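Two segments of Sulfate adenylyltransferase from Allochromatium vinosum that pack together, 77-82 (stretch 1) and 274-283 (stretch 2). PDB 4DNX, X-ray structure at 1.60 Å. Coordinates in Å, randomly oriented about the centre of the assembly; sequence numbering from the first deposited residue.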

# COMPACT_ATOMS: atom_id res chain seq x y z
N ARG A 77 -2.54 -27.19 15.96
CA ARG A 77 -2.73 -26.27 14.80
C ARG A 77 -1.75 -26.61 13.65
O ARG A 77 -0.59 -26.90 13.91
N PHE A 78 -2.23 -26.58 12.41
CA PHE A 78 -1.37 -26.77 11.25
C PHE A 78 -0.47 -25.52 11.02
O PHE A 78 -0.96 -24.38 10.92
N PHE A 79 0.84 -25.76 10.91
CA PHE A 79 1.78 -24.76 10.42
C PHE A 79 3.08 -25.41 9.91
O PHE A 79 3.73 -26.16 10.63
N PRO A 80 3.45 -25.14 8.65
CA PRO A 80 4.43 -25.99 7.98
C PRO A 80 5.91 -25.80 8.26
O PRO A 80 6.66 -26.71 7.93
N VAL A 81 6.33 -24.67 8.81
CA VAL A 81 7.76 -24.47 9.17
C VAL A 81 7.90 -23.81 10.54
O VAL A 81 7.04 -23.07 10.97
N PRO A 82 9.01 -24.04 11.22
CA PRO A 82 9.19 -23.41 12.51
C PRO A 82 9.30 -21.92 12.30
O PRO A 82 9.80 -21.50 11.27
N PRO A 274 9.87 -28.60 -1.64
CA PRO A 274 8.53 -29.08 -1.28
C PRO A 274 8.04 -28.54 0.07
O PRO A 274 6.87 -28.13 0.19
N ARG A 275 8.89 -28.53 1.10
CA ARG A 275 8.41 -27.90 2.35
C ARG A 275 8.02 -26.40 2.24
O ARG A 275 7.04 -25.95 2.88
N GLU A 276 8.76 -25.64 1.44
CA GLU A 276 8.48 -24.23 1.28
C GLU A 276 7.22 -24.05 0.43
O GLU A 276 6.47 -23.09 0.65
N ALA A 277 6.96 -25.00 -0.49
CA ALA A 277 5.75 -24.94 -1.32
C ALA A 277 4.50 -25.03 -0.42
O ALA A 277 3.49 -24.36 -0.69
N VAL A 278 4.56 -25.84 0.65
CA VAL A 278 3.43 -25.90 1.58
C VAL A 278 3.23 -24.56 2.31
O VAL A 278 2.08 -24.10 2.52
N LEU A 279 4.34 -23.96 2.74
CA LEU A 279 4.27 -22.62 3.35
C LEU A 279 3.64 -21.60 2.39
O LEU A 279 2.75 -20.81 2.79
N HIS A 280 4.09 -21.62 1.12
CA HIS A 280 3.51 -20.77 0.05
C HIS A 280 2.02 -20.95 -0.09
O HIS A 280 1.31 -19.96 -0.16
N ALA A 281 1.54 -22.20 -0.12
CA ALA A 281 0.10 -22.48 -0.20
C ALA A 281 -0.63 -21.92 1.02
O ALA A 281 -1.71 -21.28 0.91
N TYR A 282 -0.02 -22.08 2.19
CA TYR A 282 -0.62 -21.61 3.43
C TYR A 282 -0.88 -20.10 3.38
O TYR A 282 -2.04 -19.65 3.61
N PHE A 283 0.14 -19.30 3.07
CA PHE A 283 -0.07 -17.85 3.10
C PHE A 283 -0.89 -17.30 1.93
O PHE A 283 -1.56 -16.26 2.07

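The contact between the loop 77-82 and the helix 274-283 is centred on Pro80, whose CA lies 5.7 Å from the CA of Leu279. Its CA-to-CB bond points toward the helix, and its ring, puckered C-gamma endo, is laid against Val278 and Leu279 and, about one helical turn on from them, Tyr282. Pro80 CB meets Val278 CG1 at 3.7 Å, Pro80 CG approaches the backbone at Leu279 CA to 3.6 Å and the side chain at Leu279 CD1 to 3.8 Å, and Pro80 CD lies 3.9 Å from Tyr282 CD2. So close an approach to a helix CA shows that the compact ring sits directly on the helix surface. Val278 (chi1 t) and Tyr282 (chi1 t, chi2 -76°) both point toward the loop, whereas Leu279 (t, p) leaves its CA sideways and brings its end nearer.

The two phenylalanines before Pro80 extend this apolar centre. Both leave the backbone sideways, yet with chi1 in t their rings reach the helix. Phe78 (chi2 66°) places CZ 3.7 Å from Val278 CG1, which lies at the ring edge, and CE2 3.7 Å from Tyr282 CD2; its ring and that of Tyr282 are oblique, with planes at 39°. Phe79 (chi2 82°) instead turns its edge to the face of Tyr282, an edge-to-face pair with centroids 4.9 Å apart, planes at 75° and Phe79 CD1 3.5 Å from Tyr282 CZ. Phe79 CZ also touches Leu279 CD1 at 3.9 Å. Tyr282 thus packs against three consecutive loop residues.

Beyond Pro80, Val81 (chi1 m) continues the apolar surface toward the start of the helix. Its CG2 contacts Leu279 CD2 at 3.9 Å, while its CG1 lies 3.8 Å from Arg275 CG, in the aliphatic part of that side chain. Arg275 (t, p, p, chi4 97°) also starts sideways, but its end comes nearer the loop, and NH1 donates a hydrogen bond to Pro80 O at 2.9 Å with an N-H...O angle of 163°. The carbonyl oxygen lies near the guanidinium plane, as suits an in-plane N-H donor. This is the only direct hydrogen bond between the stretches; the guanidinium has further partners elsewhere in the structure.

A second polar link, at the Tyr282 end, runs through water 1, which donates to Phe78 O at 2.7 Å and to Tyr282 OH at 2.9 Å. It joins the loop backbone to the phenol, so that Tyr282 combines apolar ring contacts with a solvent-mediated tether.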

# COMPACT_ATOMS: atom_id res chain seq x y z
CB ARG A 77 -2.50 -24.79 15.20
CG ARG A 77 -3.62 -24.15 16.02
CD ARG A 77 -3.25 -22.74 16.53
NE ARG A 77 -2.17 -22.83 17.52
CZ ARG A 77 -1.40 -21.82 17.92
NH1 ARG A 77 -1.56 -20.60 17.43
NH2 ARG A 77 -0.46 -22.04 18.83
CB PHE A 78 -2.23 -27.03 10.01
CG PHE A 78 -1.45 -27.13 8.75
CD1 PHE A 78 -0.55 -28.20 8.54
CD2 PHE A 78 -1.60 -26.17 7.73
CE1 PHE A 78 0.21 -28.28 7.33
CE2 PHE A 78 -0.86 -26.28 6.54
CZ PHE A 78 0.04 -27.32 6.35
CB PHE A 79 2.07 -23.67 11.45
CG PHE A 79 2.66 -22.43 10.83
CD1 PHE A 79 1.84 -21.47 10.20
CD2 PHE A 79 4.06 -22.29 10.73
CE1 PHE A 79 2.37 -20.37 9.57
CE2 PHE A 79 4.62 -21.18 10.08
CZ PHE A 79 3.77 -20.18 9.50
CB PRO A 80 4.16 -25.76 6.48
CG PRO A 80 3.50 -24.48 6.38
CD PRO A 80 2.81 -24.19 7.71
CB VAL A 81 8.54 -23.61 8.11
CG1 VAL A 81 8.43 -24.26 6.71
CG2 VAL A 81 8.05 -22.17 8.12
CB PRO A 82 10.55 -23.95 13.01
CG PRO A 82 10.97 -25.03 12.11
CD PRO A 82 10.01 -25.08 10.92
CB PRO A 274 8.66 -30.59 -1.24
CG PRO A 274 9.88 -30.92 -2.07
CD PRO A 274 10.76 -29.70 -2.10
CB ARG A 275 9.38 -28.10 3.49
CG ARG A 275 8.80 -27.59 4.84
CD ARG A 275 7.59 -28.46 5.36
NE ARG A 275 8.04 -29.77 5.78
CZ ARG A 275 8.30 -30.10 7.05
NH1 ARG A 275 8.07 -29.26 8.04
NH2 ARG A 275 8.77 -31.30 7.32
CB GLU A 276 9.68 -23.51 0.65
CG GLU A 276 9.52 -22.02 0.61
CD GLU A 276 10.83 -21.29 0.42
OE1 GLU A 276 11.75 -21.96 -0.10
OE2 GLU A 276 10.91 -20.09 0.77
CB ALA A 277 5.75 -26.06 -2.39
CB VAL A 278 3.59 -27.07 2.59
CG1 VAL A 278 2.39 -27.11 3.53
CG2 VAL A 278 3.73 -28.40 1.79
CB LEU A 279 5.67 -22.17 3.77
CG LEU A 279 5.67 -20.83 4.50
CD1 LEU A 279 4.87 -20.94 5.83
CD2 LEU A 279 7.14 -20.39 4.75
CB HIS A 280 4.17 -21.08 -1.28
CG HIS A 280 5.57 -20.58 -1.41
ND1 HIS A 280 6.37 -20.93 -2.48
CD2 HIS A 280 6.32 -19.77 -0.62
CE1 HIS A 280 7.55 -20.35 -2.35
NE2 HIS A 280 7.54 -19.63 -1.23
CB ALA A 281 -0.17 -23.98 -0.41
CB TYR A 282 0.33 -21.95 4.55
CG TYR A 282 -0.21 -21.63 5.95
CD1 TYR A 282 -0.24 -20.31 6.41
CD2 TYR A 282 -0.63 -22.64 6.77
CE1 TYR A 282 -0.77 -20.02 7.71
CE2 TYR A 282 -1.14 -22.41 8.05
CZ TYR A 282 -1.20 -21.08 8.50
OH TYR A 282 -1.72 -20.85 9.76
CB PHE A 283 1.19 -17.03 3.45
CG PHE A 283 2.30 -17.02 2.43
CD1 PHE A 283 2.26 -16.16 1.33
CD2 PHE A 283 3.48 -17.72 2.72
CE1 PHE A 283 3.39 -16.10 0.42
CE2 PHE A 283 4.60 -17.68 1.85
CZ PHE A 283 4.57 -16.85 0.71
O HOH W 1 -3.12 -22.85 11.38